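Local coordinates for protein terminal uridylyltransferase 1 (Trypanosoma brucei, PDB 5HZD) that adds uridines from UTP to the 3' ends of guide RNAs, ribosomal RNAs and some mRNAs, and takes part in mitochondrial RNA editing, at residues 294-307 against 352-365. Residues are numbered along the deposited sequence; the frame is centred on the assembly and turned at random.
Sequences IRNSTLLRKYLLSH and YVPYVDPLEIPESL
Arg-295, Leu-299 and Tyr-303, one turn apart on helix 292-304, carry a helix-against-loop contact with residues 352-365. These lie in the loop between helices 336-349 and 385-409, with a 3-10 turn at 358-360, and run antiparallel to the helix. The extended Arg-295 chain, CG anti to the backbone N (chi1 -161°), carries the guanidinium out to the carbonyl O of Ile-361. It meets that oxygen side-on and in its own plane, with hydrogen bonds from NE at 2.8 Å and NH2 at 3.0 Å. Two bonds to one atom fix the rotation of the group. The backbone N of Glu-363 lies over one guanidinium face. Ile-361 packs over four helix side chains: CG2 touches Arg-295 CG and Thr-298 CG2, CG1 packs on Leu-299 CD1 at 4.0 Å, and CD1 meets Lys-302 CD.

Helix 292-304 follows strand 285-288 of the mixed sheet. Gly-293 to Ser-297 at its start bind UTP. Tyr-469, in the proposed nucleotide recognition motif, touches Arg-295 and Ile-361, and its OH hydrogen-bonds Pro-358 O.

Further along, Tyr-303 lays one ring face against Val-356, a CH-pi contact with CB 3.9 Å from the ring centroid. Its OH accepts from Val-356 N at 2.9 Å. Val-353 CG2 comes at the ring edge. Past the helix, one water links Ser-306 OG to Pro-354 O and another joins Ser-306 O to Tyr-352 O. The edge of the Tyr-352 ring faces His-307 in an offset edge-to-face pair, planes at 80°, while His-307 ND1 caps Cys-309 N.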
ATOM      1  N   ILE A 294       5.380  -2.101  -7.715  1.00 12.93           N
ATOM      2  CA  ILE A 294       4.605  -1.602  -8.850  1.00 11.33           C
ATOM      3  C   ILE A 294       3.776  -2.716  -9.478  1.00 13.87           C
ATOM      4  O   ILE A 294       2.568  -2.566  -9.723  1.00 13.86           O
ATOM      5  CB  ILE A 294       5.527  -0.996  -9.923  1.00 12.44           C
ATOM      6  CG1 ILE A 294       6.331   0.160  -9.327  1.00 12.23           C
ATOM      7  CG2 ILE A 294       4.720  -0.512 -11.113  1.00 18.69           C
ATOM      8  CD1 ILE A 294       7.544   0.555 -10.186  1.00 13.97           C
ATOM      9  N   ARG A 295       4.427  -3.843  -9.743  1.00 14.52           N
ATOM     10  CA  ARG A 295       3.755  -4.969 -10.375  1.00 12.30           C
ATOM     11  C   ARG A 295       2.652  -5.510  -9.470  1.00 12.17           C
ATOM     12  O   ARG A 295       1.546  -5.821  -9.964  1.00 14.65           O
ATOM     13  CB  ARG A 295       4.767  -6.060 -10.684  1.00 14.54           C
ATOM     14  CG  ARG A 295       4.253  -7.034 -11.732  1.00 14.23           C
ATOM     15  CD  ARG A 295       5.259  -8.143 -11.933  1.00 15.04           C
ATOM     16  NE  ARG A 295       4.966  -8.967 -13.089  1.00 15.26           N
ATOM     17  CZ  ARG A 295       5.670 -10.053 -13.383  1.00 18.16           C
ATOM     18  NH1 ARG A 295       6.696 -10.382 -12.584  1.00 18.89           N
ATOM     19  NH2 ARG A 295       5.363 -10.790 -14.460  1.00 18.08           N
ATOM     20  N   ASN A 296       2.937  -5.617  -8.171  1.00 13.10           N
ATOM     21  CA  ASN A 296       1.944  -6.122  -7.216  1.00 12.99           C
ATOM     22  C   ASN A 296       0.708  -5.217  -7.241  1.00 14.09           C
ATOM     23  O   ASN A 296      -0.432  -5.698  -7.309  1.00 13.19           O
ATOM     24  CB  ASN A 296       2.494  -6.123  -5.800  1.00 14.16           C
ATOM     25  CG  ASN A 296       3.487  -7.225  -5.557  1.00 18.18           C
ATOM     26  OD1 ASN A 296       3.830  -7.980  -6.449  1.00 21.28           O
ATOM     27  ND2 ASN A 296       3.952  -7.319  -4.313  1.00 24.28           N
ATOM     28  N   SER A 297       0.916  -3.902  -7.192  1.00 13.42           N
ATOM     29  CA  SER A 297      -0.222  -2.972  -7.136  1.00 12.20           C
ATOM     30  C   SER A 297      -1.022  -3.010  -8.438  1.00 11.36           C
ATOM     31  O   SER A 297      -2.253  -2.907  -8.430  1.00 12.17           O
ATOM     32  CB  SER A 297       0.261  -1.536  -6.858  1.00 12.70           C
ATOM     33  OG  SER A 297       0.882  -1.445  -5.582  1.00 13.51           O
ATOM     34  N   THR A 298      -0.343  -3.189  -9.565  1.00 12.32           N
ATOM     35  CA  THR A 298      -0.994  -3.201 -10.856  1.00 12.08           C
ATOM     36  C   THR A 298      -1.837  -4.477 -10.996  1.00 14.50           C
ATOM     37  O   THR A 298      -2.954  -4.426 -11.527  1.00 13.97           O
ATOM     38  CB  THR A 298       0.062  -3.088 -11.965  1.00 14.48           C
ATOM     39  OG1 THR A 298       0.798  -1.870 -11.771  1.00 16.02           O
ATOM     40  CG2 THR A 298      -0.592  -3.076 -13.322  1.00 16.80           C
ATOM     41  N   LEU A 299      -1.356  -5.598 -10.460  1.00 12.24           N
ATOM     42  CA  LEU A 299      -2.180  -6.822 -10.457  1.00 14.87           C
ATOM     43  C   LEU A 299      -3.455  -6.622  -9.621  1.00 13.44           C
ATOM     44  O   LEU A 299      -4.565  -6.986 -10.073  1.00 13.01           O
ATOM     45  CB  LEU A 299      -1.379  -7.984  -9.859  1.00 12.60           C
ATOM     46  CG  LEU A 299      -2.158  -9.311  -9.760  1.00 14.03           C
ATOM     47  CD1 LEU A 299      -2.668  -9.762 -11.116  1.00 15.39           C
ATOM     48  CD2 LEU A 299      -1.241 -10.365  -9.106  1.00 14.66           C
ATOM     49  N   LEU A 300      -3.290  -6.033  -8.430  1.00 12.18           N
ATOM     50  CA  LEU A 300      -4.444  -5.760  -7.571  1.00 12.21           C
ATOM     51  C   LEU A 300      -5.418  -4.868  -8.297  1.00 10.80           C
ATOM     52  O   LEU A 300      -6.615  -5.134  -8.265  1.00 12.24           O
ATOM     53  CB  LEU A 300      -4.053  -5.119  -6.226  1.00 10.71           C
ATOM     54  CG  LEU A 300      -3.201  -5.998  -5.289  1.00 14.99           C
ATOM     55  CD1 LEU A 300      -2.924  -5.267  -4.028  1.00 16.92           C
ATOM     56  CD2 LEU A 300      -3.938  -7.294  -4.945  1.00 17.64           C
ATOM     57  N   ARG A 301      -4.927  -3.813  -8.959  1.00 10.87           N
ATOM     58  CA  ARG A 301      -5.838  -2.871  -9.616  0.67 11.06           C
ATOM     59  C   ARG A 301      -6.703  -3.544 -10.670  1.00 11.37           C
ATOM     60  O   ARG A 301      -7.934  -3.308 -10.740  1.00 13.17           O
ATOM     61  CB  ARG A 301      -5.039  -1.722 -10.235  0.67 12.50           C
ATOM     62  CG  ARG A 301      -5.908  -0.606 -10.728  0.67 11.62           C
ATOM     63  CD  ARG A 301      -5.069   0.441 -11.435  0.67 13.02           C
ATOM     64  NE  ARG A 301      -5.965   1.373 -12.111  0.67 19.55           N
ATOM     65  CZ  ARG A 301      -6.450   1.216 -13.352  0.67 16.31           C
ATOM     66  NH1 ARG A 301      -6.098   0.176 -14.113  0.67 22.76           N
ATOM     67  NH2 ARG A 301      -7.295   2.113 -13.842  0.67 17.68           N
ATOM     68  N   LYS A 302      -6.105  -4.414 -11.477  1.00 11.53           N
ATOM     69  CA  LYS A 302      -6.847  -5.089 -12.530  1.00 13.41           C
ATOM     70  C   LYS A 302      -7.971  -5.947 -11.942  1.00 13.08           C
ATOM     71  O   LYS A 302      -9.125  -5.874 -12.391  1.00 14.02           O
ATOM     72  CB  LYS A 302      -5.873  -5.925 -13.350  1.00 15.09           C
ATOM     73  CG  LYS A 302      -6.473  -6.500 -14.596  1.00 17.36           C
ATOM     74  CD  LYS A 302      -5.373  -7.080 -15.489  1.00 22.46           C
ATOM     75  CE  LYS A 302      -5.945  -7.691 -16.759  1.00 29.00           C
ATOM     76  NZ  LYS A 302      -6.626  -6.698 -17.655  1.00 30.25           N
ATOM     77  N   TYR A 303      -7.659  -6.719 -10.908  1.00 11.78           N
ATOM     78  CA  TYR A 303      -8.704  -7.479 -10.235  1.00 12.08           C
ATOM     79  C   TYR A 303      -9.771  -6.603  -9.569  1.00 12.69           C
ATOM     80  O   TYR A 303     -10.978  -6.843  -9.731  1.00 14.39           O
ATOM     81  CB  TYR A 303      -8.067  -8.381  -9.171  1.00 11.34           C
ATOM     82  CG  TYR A 303      -7.631  -9.734  -9.670  1.00 11.53           C
ATOM     83  CD1 TYR A 303      -8.583 -10.662 -10.108  1.00 12.14           C
ATOM     84  CD2 TYR A 303      -6.301 -10.126  -9.619  1.00 11.48           C
ATOM     85  CE1 TYR A 303      -8.204 -11.953 -10.506  1.00 12.02           C
ATOM     86  CE2 TYR A 303      -5.918 -11.435 -10.033  1.00 11.72           C
ATOM     87  CZ  TYR A 303      -6.886 -12.316 -10.459  1.00 13.28           C
ATOM     88  OH  TYR A 303      -6.508 -13.601 -10.831  1.00 14.55           O
ATOM     89  N   LEU A 304      -9.343  -5.601  -8.816  1.00 11.26           N
ATOM     90  CA  LEU A 304     -10.311  -4.893  -7.971  1.00 11.40           C
ATOM     91  C   LEU A 304     -11.211  -3.949  -8.760  1.00 11.50           C
ATOM     92  O   LEU A 304     -12.304  -3.600  -8.302  1.00 13.48           O
ATOM     93  CB  LEU A 304      -9.569  -4.148  -6.863  1.00 11.47           C
ATOM     94  CG  LEU A 304      -8.836  -5.062  -5.874  1.00 13.05           C
ATOM     95  CD1 LEU A 304      -8.209  -4.210  -4.816  1.00 13.81           C
ATOM     96  CD2 LEU A 304      -9.803  -6.070  -5.209  1.00 14.93           C
ATOM     97  N   LEU A 305     -10.797  -3.562  -9.955  1.00 12.83           N
ATOM     98  CA  LEU A 305     -11.684  -2.769 -10.808  1.00 13.02           C
ATOM     99  C   LEU A 305     -12.715  -3.608 -11.567  1.00 14.56           C
ATOM    100  O   LEU A 305     -13.604  -3.070 -12.242  1.00 18.10           O
ATOM    101  CB  LEU A 305     -10.871  -1.934 -11.807  1.00 13.85           C
ATOM    102  CG  LEU A 305     -10.132  -0.733 -11.245  1.00 21.69           C
ATOM    103  CD1 LEU A 305      -9.361  -0.099 -12.400  1.00 28.14           C
ATOM    104  CD2 LEU A 305     -11.106   0.281 -10.599  1.00 25.15           C
ATOM    105  N   SER A 306     -12.606  -4.932 -11.480  1.00 13.68           N
ATOM    106  CA  SER A 306     -13.419  -5.782 -12.334  1.00 13.24           C
ATOM    107  C   SER A 306     -14.790  -6.187 -11.772  1.00 14.35           C
ATOM    108  O   SER A 306     -15.539  -6.906 -12.436  1.00 15.31           O
ATOM    109  CB  SER A 306     -12.612  -7.014 -12.808  1.00 15.35           C
ATOM    110  OG  SER A 306     -12.401  -7.921 -11.750  1.00 16.76           O
ATOM    111  N   HIS A 307     -15.121  -5.711 -10.570  1.00 13.77           N
ATOM    112  CA  HIS A 307     -16.483  -5.800 -10.036  1.00 12.80           C
ATOM    113  C   HIS A 307     -16.687  -4.520  -9.214  1.00 12.69           C
ATOM    114  O   HIS A 307     -15.779  -4.119  -8.488  1.00 13.46           O
ATOM    115  CB  HIS A 307     -16.591  -7.019  -9.107  1.00 13.60           C
ATOM    116  CG  HIS A 307     -17.990  -7.330  -8.697  1.00 15.01           C
ATOM    117  ND1 HIS A 307     -18.695  -6.540  -7.811  1.00 13.44           N
ATOM    118  CD2 HIS A 307     -18.823  -8.344  -9.044  1.00 16.64           C
ATOM    119  CE1 HIS A 307     -19.908  -7.038  -7.651  1.00 14.83           C
ATOM    120  NE2 HIS A 307     -20.005  -8.146  -8.373  1.00 16.04           N
ATOM    121  N   TYR A 352     -17.288 -14.064  -9.225  1.00 16.20           N
ATOM    122  CA  TYR A 352     -17.556 -12.624  -9.210  1.00 15.31           C
ATOM    123  C   TYR A 352     -16.641 -11.790 -10.108  1.00 17.92           C
ATOM    124  O   TYR A 352     -17.044 -10.709 -10.577  1.00 20.21           O
ATOM    125  CB  TYR A 352     -17.478 -12.059  -7.783  1.00 16.84           C
ATOM    126  CG  TYR A 352     -18.564 -12.511  -6.867  1.00 15.81           C
ATOM    127  CD1 TYR A 352     -19.850 -11.995  -6.982  1.00 21.43           C
ATOM    128  CD2 TYR A 352     -18.312 -13.471  -5.888  1.00 16.49           C
ATOM    129  CE1 TYR A 352     -20.858 -12.404  -6.126  1.00 21.28           C
ATOM    130  CE2 TYR A 352     -19.308 -13.876  -5.018  1.00 20.24           C
ATOM    131  CZ  TYR A 352     -20.572 -13.338  -5.148  1.00 25.18           C
ATOM    132  OH  TYR A 352     -21.566 -13.745  -4.296  1.00 32.19           O
ATOM    133  N   VAL A 353     -15.391 -12.226 -10.297  1.00 16.51           N
ATOM    134  CA  VAL A 353     -14.470 -11.520 -11.199  1.00 15.72           C
ATOM    135  C   VAL A 353     -13.789 -12.567 -12.085  1.00 16.99           C
ATOM    136  O   VAL A 353     -13.594 -13.708 -11.660  1.00 16.80           O
ATOM    137  CB  VAL A 353     -13.353 -10.715 -10.477  1.00 16.37           C
ATOM    138  CG1 VAL A 353     -13.938  -9.641  -9.506  1.00 16.19           C
ATOM    139  CG2 VAL A 353     -12.409 -11.626  -9.731  1.00 14.57           C
ATOM    140  N   PRO A 354     -13.380 -12.164 -13.295  1.00 18.37           N
ATOM    141  CA  PRO A 354     -12.619 -13.064 -14.167  1.00 18.16           C
ATOM    142  C   PRO A 354     -11.230 -13.352 -13.604  1.00 17.70           C
ATOM    143  O   PRO A 354     -10.617 -12.543 -12.908  1.00 15.95           O
ATOM    144  CB  PRO A 354     -12.491 -12.262 -15.476  1.00 20.55           C
ATOM    145  CG  PRO A 354     -13.640 -11.311 -15.458  1.00 21.37           C
ATOM    146  CD  PRO A 354     -13.742 -10.913 -13.990  1.00 18.18           C
ATOM    147  N   TYR A 355     -10.714 -14.538 -13.915  1.00 14.96           N
ATOM    148  CA  TYR A 355      -9.333 -14.847 -13.548  1.00 16.72           C
ATOM    149  C   TYR A 355      -8.325 -13.976 -14.305  1.00 17.64           C
ATOM    150  O   TYR A 355      -8.501 -13.705 -15.505  1.00 18.91           O
ATOM    151  CB  TYR A 355      -9.062 -16.347 -13.821  1.00 15.27           C
ATOM    152  CG  TYR A 355      -7.629 -16.716 -13.551  1.00 15.23           C
ATOM    153  CD1 TYR A 355      -7.170 -16.831 -12.239  1.00 15.23           C
ATOM    154  CD2 TYR A 355      -6.728 -16.926 -14.601  1.00 16.76           C
ATOM    155  CE1 TYR A 355      -5.841 -17.121 -11.978  1.00 13.42           C
ATOM    156  CE2 TYR A 355      -5.382 -17.235 -14.335  1.00 15.96           C
ATOM    157  CZ  TYR A 355      -4.969 -17.324 -13.023  1.00 14.65           C
ATOM    158  OH  TYR A 355      -3.653 -17.626 -12.785  1.00 18.57           O
ATOM    159  N   VAL A 356      -7.279 -13.528 -13.611  1.00 17.26           N
ATOM    160  CA  VAL A 356      -6.150 -12.852 -14.255  1.00 16.50           C
ATOM    161  C   VAL A 356      -4.859 -13.568 -13.861  1.00 16.79           C
ATOM    162  O   VAL A 356      -4.551 -13.691 -12.661  1.00 17.58           O
ATOM    163  CB  VAL A 356      -6.018 -11.398 -13.775  1.00 14.97           C
ATOM    164  CG1 VAL A 356      -4.809 -10.719 -14.450  1.00 19.83           C
ATOM    165  CG2 VAL A 356      -7.283 -10.610 -14.044  1.00 19.35           C
ATOM    166  N   ASP A 357      -4.104 -14.052 -14.845  1.00 20.08           N
ATOM    167  CA  ASP A 357      -2.812 -14.659 -14.526  1.00 21.53           C
ATOM    168  C   ASP A 357      -1.833 -13.562 -14.106  1.00 18.80           C
ATOM    169  O   ASP A 357      -1.679 -12.564 -14.830  1.00 20.28           O
ATOM    170  CB  ASP A 357      -2.279 -15.406 -15.743  1.00 20.41           C
ATOM    171  CG  ASP A 357      -1.112 -16.320 -15.404  1.00 27.40           C
ATOM    172  OD1 ASP A 357      -0.240 -15.932 -14.604  1.00 23.43           O
ATOM    173  OD2 ASP A 357      -1.066 -17.455 -15.935  1.00 32.00           O
ATOM    174  N   PRO A 358      -1.182 -13.704 -12.938  1.00 18.90           N
ATOM    175  CA  PRO A 358      -0.193 -12.675 -12.587  1.00 18.21           C
ATOM    176  C   PRO A 358       0.823 -12.402 -13.715  1.00 19.49           C
ATOM    177  O   PRO A 358       1.261 -11.258 -13.859  1.00 20.11           O
ATOM    178  CB  PRO A 358       0.460 -13.249 -11.328  1.00 17.70           C
ATOM    179  CG  PRO A 358      -0.729 -13.985 -10.655  1.00 16.96           C
ATOM    180  CD  PRO A 358      -1.354 -14.683 -11.840  1.00 17.32           C
ATOM    181  N   LEU A 359       1.125 -13.391 -14.534  1.00 17.23           N
ATOM    182  CA  LEU A 359       2.070 -13.209 -15.657  1.00 19.64           C
ATOM    183  C   LEU A 359       1.603 -12.242 -16.750  1.00 21.64           C
ATOM    184  O   LEU A 359       2.409 -11.798 -17.579  1.00 23.85           O
ATOM    185  CB  LEU A 359       2.447 -14.562 -16.269  1.00 24.09           C
ATOM    186  CG  LEU A 359       3.187 -15.489 -15.289  1.00 30.00           C
ATOM    187  CD1 LEU A 359       3.693 -16.725 -15.994  1.00 32.64           C
ATOM    188  CD2 LEU A 359       4.323 -14.768 -14.573  1.00 35.88           C
ATOM    189  N   GLU A 360       0.309 -11.908 -16.744  1.00 20.82           N
ATOM    190  CA  GLU A 360      -0.262 -10.916 -17.658  1.00 18.51           C
ATOM    191  C   GLU A 360       0.187  -9.482 -17.402  1.00 20.74           C
ATOM    192  O   GLU A 360       0.080  -8.626 -18.300  1.00 23.00           O
ATOM    193  CB  GLU A 360      -1.800 -10.943 -17.588  1.00 23.22           C
ATOM    194  CG  GLU A 360      -2.407 -12.105 -18.308  1.00 29.13           C
ATOM    195  CD  GLU A 360      -3.911 -12.142 -18.161  1.00 33.28           C
ATOM    196  OE1 GLU A 360      -4.590 -11.214 -18.668  1.00 36.01           O
ATOM    197  OE2 GLU A 360      -4.410 -13.092 -17.521  1.00 30.94           O
ATOM    198  N   ILE A 361       0.635  -9.209 -16.184  1.00 16.04           N
ATOM    199  CA  ILE A 361       1.200  -7.909 -15.822  1.00 14.09           C
ATOM    200  C   ILE A 361       2.709  -8.004 -16.060  1.00 15.93           C
ATOM    201  O   ILE A 361       3.380  -8.822 -15.446  1.00 19.41           O
ATOM    202  CB  ILE A 361       0.969  -7.574 -14.346  1.00 15.49           C
ATOM    203  CG1 ILE A 361      -0.494  -7.831 -13.922  1.00 18.62           C
ATOM    204  CG2 ILE A 361       1.416  -6.166 -14.044  1.00 17.47           C
ATOM    205  CD1 ILE A 361      -1.530  -7.071 -14.731  1.00 22.14           C
ATOM    206  N   PRO A 362       3.242  -7.222 -17.012  1.00 18.18           N
ATOM    207  CA  PRO A 362       4.666  -7.367 -17.334  1.00 17.73           C
ATOM    208  C   PRO A 362       5.556  -6.962 -16.169  1.00 19.67           C
ATOM    209  O   PRO A 362       5.225  -6.058 -15.379  1.00 20.93           O
ATOM    210  CB  PRO A 362       4.879  -6.384 -18.494  1.00 23.05           C
ATOM    211  CG  PRO A 362       3.537  -5.872 -18.865  1.00 26.91           C
ATOM    212  CD  PRO A 362       2.568  -6.163 -17.779  1.00 21.62           C
ATOM    213  N   GLU A 363       6.679  -7.667 -16.045  1.00 18.61           N
ATOM    214  CA  GLU A 363       7.710  -7.303 -15.098  1.00 17.91           C
ATOM    215  C   GLU A 363       8.434  -6.046 -15.622  1.00 20.19           C
ATOM    216  O   GLU A 363       8.798  -5.142 -14.846  1.00 21.38           O
ATOM    217  CB  GLU A 363       8.733  -8.452 -14.952  1.00 24.31           C
ATOM    218  CG  GLU A 363       9.884  -8.071 -14.004  1.00 31.30           C
ATOM    219  CD  GLU A 363      10.910  -9.172 -13.810  1.00 40.00           C
ATOM    220  OE1 GLU A 363      10.635 -10.325 -14.195  1.00 42.74           O
ATOM    221  OE2 GLU A 363      11.997  -8.874 -13.266  1.00 44.51           O
ATOM    222  N   SER A 364       8.599  -5.987 -16.939  1.00 20.43           N
ATOM    223  CA  SER A 364       9.311  -4.875 -17.560  1.00 19.50           C
ATOM    224  C   SER A 364       8.490  -3.595 -17.473  1.00 19.68           C
ATOM    225  O   SER A 364       7.261  -3.618 -17.641  1.00 19.89           O
ATOM    226  CB  SER A 364       9.602  -5.163 -19.017  1.00 22.44           C
ATOM    227  OG  SER A 364      10.257  -4.052 -19.621  1.00 21.07           O
ATOM    228  N   LEU A 365       9.174  -2.479 -17.245  1.00 15.07           N
ATOM    229  CA  LEU A 365       8.518  -1.177 -17.129  1.00 15.59           C
ATOM    230  C   LEU A 365       8.705  -0.370 -18.401  1.00 17.37           C
ATOM    231  O   LEU A 365       8.394   0.823 -18.449  1.00 17.12           O
ATOM    232  CB  LEU A 365       9.083  -0.418 -15.936  1.00 15.33           C
ATOM    233  CG  LEU A 365       8.817  -1.042 -14.567  1.00 12.95           C
ATOM    234  CD1 LEU A 365       9.633  -0.302 -13.506  1.00 18.25           C
ATOM    235  CD2 LEU A 365       7.323  -0.949 -14.282  1.00 14.06           C
TER
HETATM  236  O   HOH W   1     -10.513  -9.639 -12.990  1.00 18.10           O
HETATM  237  O   HOH W   2     -17.636  -9.130 -12.438  1.00 37.31           O